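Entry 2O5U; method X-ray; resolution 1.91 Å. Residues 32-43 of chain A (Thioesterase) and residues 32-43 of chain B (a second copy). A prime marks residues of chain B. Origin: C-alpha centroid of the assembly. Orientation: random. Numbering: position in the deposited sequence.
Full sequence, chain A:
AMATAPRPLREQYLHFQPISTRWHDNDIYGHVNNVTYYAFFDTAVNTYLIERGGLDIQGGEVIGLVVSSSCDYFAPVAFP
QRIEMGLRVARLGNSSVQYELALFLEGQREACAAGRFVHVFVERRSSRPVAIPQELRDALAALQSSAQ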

# COMPACT_ATOMS: atom_id res chain seq x y z
N VAL A 32 -9.13 7.36 6.27
CA VAL A 32 -7.77 6.76 6.20
C VAL A 32 -7.74 5.49 7.01
O VAL A 32 -8.12 5.44 8.21
N ASN A 33 -7.29 4.42 6.34
CA ASN A 33 -7.21 3.09 6.97
C ASN A 33 -6.27 3.02 8.19
O ASN A 33 -5.21 3.64 8.23
N ASN A 34 -6.69 2.31 9.23
CA ASN A 34 -5.83 2.14 10.42
C ASN A 34 -4.35 1.75 10.16
O ASN A 34 -3.43 2.23 10.83
N VAL A 35 -4.12 0.90 9.16
CA VAL A 35 -2.75 0.44 8.79
C VAL A 35 -1.85 1.64 8.38
O VAL A 35 -0.63 1.70 8.71
N THR A 36 -2.47 2.57 7.65
CA THR A 36 -1.78 3.72 7.06
C THR A 36 -1.09 4.55 8.11
O THR A 36 -0.06 5.11 7.86
N TYR A 37 -1.63 4.58 9.31
CA TYR A 37 -1.05 5.37 10.37
C TYR A 37 0.34 4.88 10.71
O TYR A 37 1.25 5.68 10.96
N TYR A 38 0.55 3.57 10.66
CA TYR A 38 1.88 3.03 10.92
C TYR A 38 2.89 3.39 9.85
O TYR A 38 4.08 3.55 10.14
N ALA A 39 2.43 3.49 8.61
CA ALA A 39 3.23 4.04 7.51
C ALA A 39 3.60 5.51 7.74
O ALA A 39 4.75 5.89 7.48
N PHE A 40 2.67 6.30 8.26
CA PHE A 40 3.00 7.68 8.73
C PHE A 40 4.06 7.65 9.86
O PHE A 40 4.98 8.48 9.85
N PHE A 41 3.93 6.74 10.84
CA PHE A 41 4.92 6.67 11.95
C PHE A 41 6.35 6.37 11.35
O PHE A 41 7.36 7.00 11.70
N ASP A 42 6.42 5.39 10.46
CA ASP A 42 7.66 4.95 9.82
C ASP A 42 8.30 6.06 9.03
O ASP A 42 9.56 6.24 9.04
N THR A 43 7.45 6.77 8.28
CA THR A 43 7.86 7.92 7.49
C THR A 43 8.40 9.07 8.32
O THR A 43 9.47 9.57 8.03
N VAL B 32 9.56 -8.43 5.08
CA VAL B 32 8.24 -7.84 5.07
C VAL B 32 8.25 -6.68 6.06
O VAL B 32 8.66 -6.84 7.22
N ASN B 33 7.81 -5.53 5.58
CA ASN B 33 7.76 -4.34 6.44
C ASN B 33 6.79 -4.48 7.63
O ASN B 33 5.75 -5.11 7.53
N ASN B 34 7.17 -3.89 8.78
CA ASN B 34 6.32 -3.93 9.97
C ASN B 34 4.87 -3.51 9.75
O ASN B 34 3.94 -4.14 10.27
N VAL B 35 4.67 -2.48 8.94
CA VAL B 35 3.31 -1.96 8.62
C VAL B 35 2.40 -3.07 8.03
O VAL B 35 1.20 -3.21 8.36
N THR B 36 3.00 -3.95 7.22
CA THR B 36 2.23 -4.89 6.39
C THR B 36 1.56 -5.88 7.31
O THR B 36 0.55 -6.48 6.94
N TYR B 37 2.10 -6.06 8.54
CA TYR B 37 1.52 -7.07 9.43
C TYR B 37 0.12 -6.62 9.82
O TYR B 37 -0.80 -7.43 10.01
N TYR B 38 -0.06 -5.32 9.96
CA TYR B 38 -1.41 -4.82 10.33
C TYR B 38 -2.40 -5.00 9.20
O TYR B 38 -3.58 -5.22 9.43
N ALA B 39 -1.92 -4.95 7.95
CA ALA B 39 -2.76 -5.25 6.80
C ALA B 39 -3.19 -6.72 6.84
O ALA B 39 -4.32 -7.06 6.48
N PHE B 40 -2.28 -7.61 7.21
CA PHE B 40 -2.61 -9.04 7.43
C PHE B 40 -3.63 -9.21 8.52
O PHE B 40 -4.50 -10.05 8.39
N PHE B 41 -3.50 -8.47 9.62
CA PHE B 41 -4.50 -8.52 10.70
C PHE B 41 -5.87 -8.08 10.16
O PHE B 41 -6.88 -8.73 10.40
N ASP B 42 -5.89 -6.94 9.47
CA ASP B 42 -7.18 -6.40 8.92
C ASP B 42 -7.84 -7.40 7.98
O ASP B 42 -9.06 -7.53 7.90
N THR B 43 -7.01 -8.06 7.18
CA THR B 43 -7.49 -8.94 6.11
C THR B 43 -8.01 -10.24 6.70
O THR B 43 -9.04 -10.74 6.27

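The two copies of the thioesterase meet through helices 34-43, which run antiparallel at 175° with a closest axial approach of 8.6 Å, so that Val35 lies across from Tyr38′ and Tyr38 from Val35′. Together the stretches bury 531 Å². Asn33, the N-cap residue, points toward the partner in a t rotamer. Asn33 OD1 accepts from Val35 N (3.0 Å), while Asn33 ND2 donates to Asp42′ OD2 (3.3 Å), so one side chain both caps its own helix and grips the neighbouring one. Water 1 adds a second link, donating to Asn33 OD1 (3.0 Å) and to Asp42′ OD2 (2.6 Å). Asn34, rotamer p, turns its amide to the same carboxylate: Asn34 ND2 donates to Asp42′ OD2 at 3.1 Å and, weakly, to Asp42′ OD1 at 3.3 Å.

Val35, rotamer t, is the knob at the centre, seated among Val35′, Tyr38′, Ala39′ and Asp42′. Val35 CG1 meets Val35′ CG1 at 3.4 Å, and Val35 CG2 lies 3.7 Å from Tyr38′ CB. Thr36 points away and Tyr37 leads its ring away, leaving the next contact to Tyr38. In rotamer m, its ring forms an offset stack with that of Tyr38′, the planes inclined by only 8° and the centroids 3.8 Å apart; Tyr38 CZ and Tyr38′ CZ approach to 3.3 Å. Ala39 points sideways, and its small CB lies 4.2 Å from Val35′ CG1, helping to line the pocket for that valine. Phe40 points away; Phe41 is directed toward the partner at CB but makes no contact.

Asp42, its chi1 between wells at -92°, closes the second polar cluster. Asn34′ ND2 donates to Asp42 OD1 (3.3 Å), and water 2 donates to Asp42 OD2 (2.8 Å) while weakly accepting from Asn33′ ND2 (3.2 Å). Polar clusters thus flank the valine and tyrosine centre.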

# COMPACT_ATOMS: atom_id res chain seq x y z
CB VAL A 32 -6.69 7.76 6.70
CG1 VAL A 32 -5.27 7.02 6.93
CG2 VAL A 32 -6.58 8.95 5.73
CB ASN A 33 -6.89 2.02 5.92
CG ASN A 33 -6.90 0.64 6.48
OD1 ASN A 33 -5.86 0.08 6.80
ND2 ASN A 33 -8.10 0.08 6.63
CB ASN A 34 -6.49 1.09 11.35
CG ASN A 34 -6.56 -0.31 10.72
OD1 ASN A 34 -5.71 -1.17 10.96
ND2 ASN A 34 -7.56 -0.53 9.91
CB VAL A 35 -2.83 -0.63 7.68
CG1 VAL A 35 -1.36 -1.03 7.16
CG2 VAL A 35 -3.57 -1.87 8.27
CB THR A 36 -2.74 4.58 6.15
OG1 THR A 36 -3.44 3.72 5.24
CG2 THR A 36 -1.96 5.64 5.31
CB TYR A 37 -1.97 5.31 11.59
CG TYR A 37 -3.21 6.18 11.46
CD1 TYR A 37 -4.30 5.74 10.72
CD2 TYR A 37 -3.27 7.44 12.06
CE1 TYR A 37 -5.46 6.52 10.57
CE2 TYR A 37 -4.42 8.24 11.95
CZ TYR A 37 -5.51 7.78 11.22
OH TYR A 37 -6.64 8.57 11.14
CB TYR A 38 1.80 1.51 11.10
CG TYR A 38 1.10 1.08 12.35
CD1 TYR A 38 -0.17 0.52 12.31
CD2 TYR A 38 1.72 1.22 13.59
CE1 TYR A 38 -0.82 0.13 13.48
CE2 TYR A 38 1.09 0.84 14.77
CZ TYR A 38 -0.16 0.26 14.71
OH TYR A 38 -0.76 -0.13 15.89
CB ALA A 39 2.54 3.83 6.16
CB PHE A 40 1.76 8.44 9.23
CG PHE A 40 0.68 8.62 8.19
CD1 PHE A 40 1.01 8.76 6.84
CD2 PHE A 40 -0.64 8.73 8.56
CE1 PHE A 40 0.00 8.98 5.88
CE2 PHE A 40 -1.68 8.92 7.57
CZ PHE A 40 -1.34 9.05 6.27
CB PHE A 41 4.61 5.50 12.86
CG PHE A 41 3.38 5.66 13.76
CD1 PHE A 41 2.55 6.78 13.71
CD2 PHE A 41 3.11 4.66 14.70
CE1 PHE A 41 1.43 6.89 14.58
CE2 PHE A 41 2.01 4.77 15.58
CZ PHE A 41 1.17 5.87 15.51
CB ASP A 42 7.37 3.80 8.81
CG ASP A 42 7.49 2.43 9.41
OD1 ASP A 42 7.35 2.33 10.66
OD2 ASP A 42 7.74 1.48 8.65
CB THR A 43 6.71 8.39 6.54
OG1 THR A 43 6.42 7.26 5.72
CG2 THR A 43 7.14 9.60 5.68
CB VAL B 32 7.08 -8.87 5.40
CG1 VAL B 32 5.75 -8.15 5.58
CG2 VAL B 32 6.99 -9.94 4.30
CB ASN B 33 7.47 -3.08 5.57
CG ASN B 33 7.54 -1.79 6.36
OD1 ASN B 33 6.52 -1.31 6.80
ND2 ASN B 33 8.75 -1.22 6.54
CB ASN B 34 6.96 -3.10 11.10
CG ASN B 34 7.27 -1.68 10.67
OD1 ASN B 34 8.25 -1.43 9.99
ND2 ASN B 34 6.40 -0.77 11.03
CB VAL B 35 3.42 -0.72 7.69
CG1 VAL B 35 1.96 -0.23 7.12
CG2 VAL B 35 4.20 0.39 8.37
CB THR B 36 3.18 -5.60 5.37
OG1 THR B 36 3.79 -4.58 4.62
CG2 THR B 36 2.38 -6.50 4.33
CB TYR B 37 2.41 -7.31 10.66
CG TYR B 37 3.73 -8.08 10.35
CD1 TYR B 37 4.80 -7.49 9.64
CD2 TYR B 37 3.89 -9.41 10.78
CE1 TYR B 37 6.00 -8.19 9.41
CE2 TYR B 37 5.11 -10.13 10.53
CZ TYR B 37 6.12 -9.51 9.85
OH TYR B 37 7.25 -10.23 9.64
CB TYR B 38 -1.28 -3.40 10.70
CG TYR B 38 -0.56 -3.21 12.01
CD1 TYR B 38 0.79 -2.84 12.06
CD2 TYR B 38 -1.21 -3.46 13.21
CE1 TYR B 38 1.46 -2.64 13.30
CE2 TYR B 38 -0.57 -3.30 14.45
CZ TYR B 38 0.78 -2.87 14.47
OH TYR B 38 1.37 -2.70 15.68
CB ALA B 39 -2.03 -4.95 5.49
CB PHE B 40 -1.38 -9.84 7.84
CG PHE B 40 -0.29 -9.90 6.80
CD1 PHE B 40 -0.57 -9.78 5.44
CD2 PHE B 40 1.04 -10.16 7.20
CE1 PHE B 40 0.49 -9.85 4.46
CE2 PHE B 40 2.08 -10.22 6.26
CZ PHE B 40 1.77 -10.08 4.87
CB PHE B 41 -4.13 -7.56 11.85
CG PHE B 41 -2.95 -7.99 12.67
CD1 PHE B 41 -2.22 -9.11 12.37
CD2 PHE B 41 -2.56 -7.18 13.77
CE1 PHE B 41 -1.05 -9.44 13.12
CE2 PHE B 41 -1.47 -7.51 14.52
CZ PHE B 41 -0.71 -8.63 14.18
CB ASP B 42 -6.87 -5.15 8.09
CG ASP B 42 -7.38 -3.85 8.70
OD1 ASP B 42 -7.50 -3.78 9.95
OD2 ASP B 42 -7.60 -2.87 7.94
CB THR B 43 -6.32 -9.21 5.18
OG1 THR B 43 -6.01 -8.01 4.48
CG2 THR B 43 -6.63 -10.36 4.18
O HOH W 1 -5.91 -2.81 5.93
O HOH W 2 10.23 0.30 8.88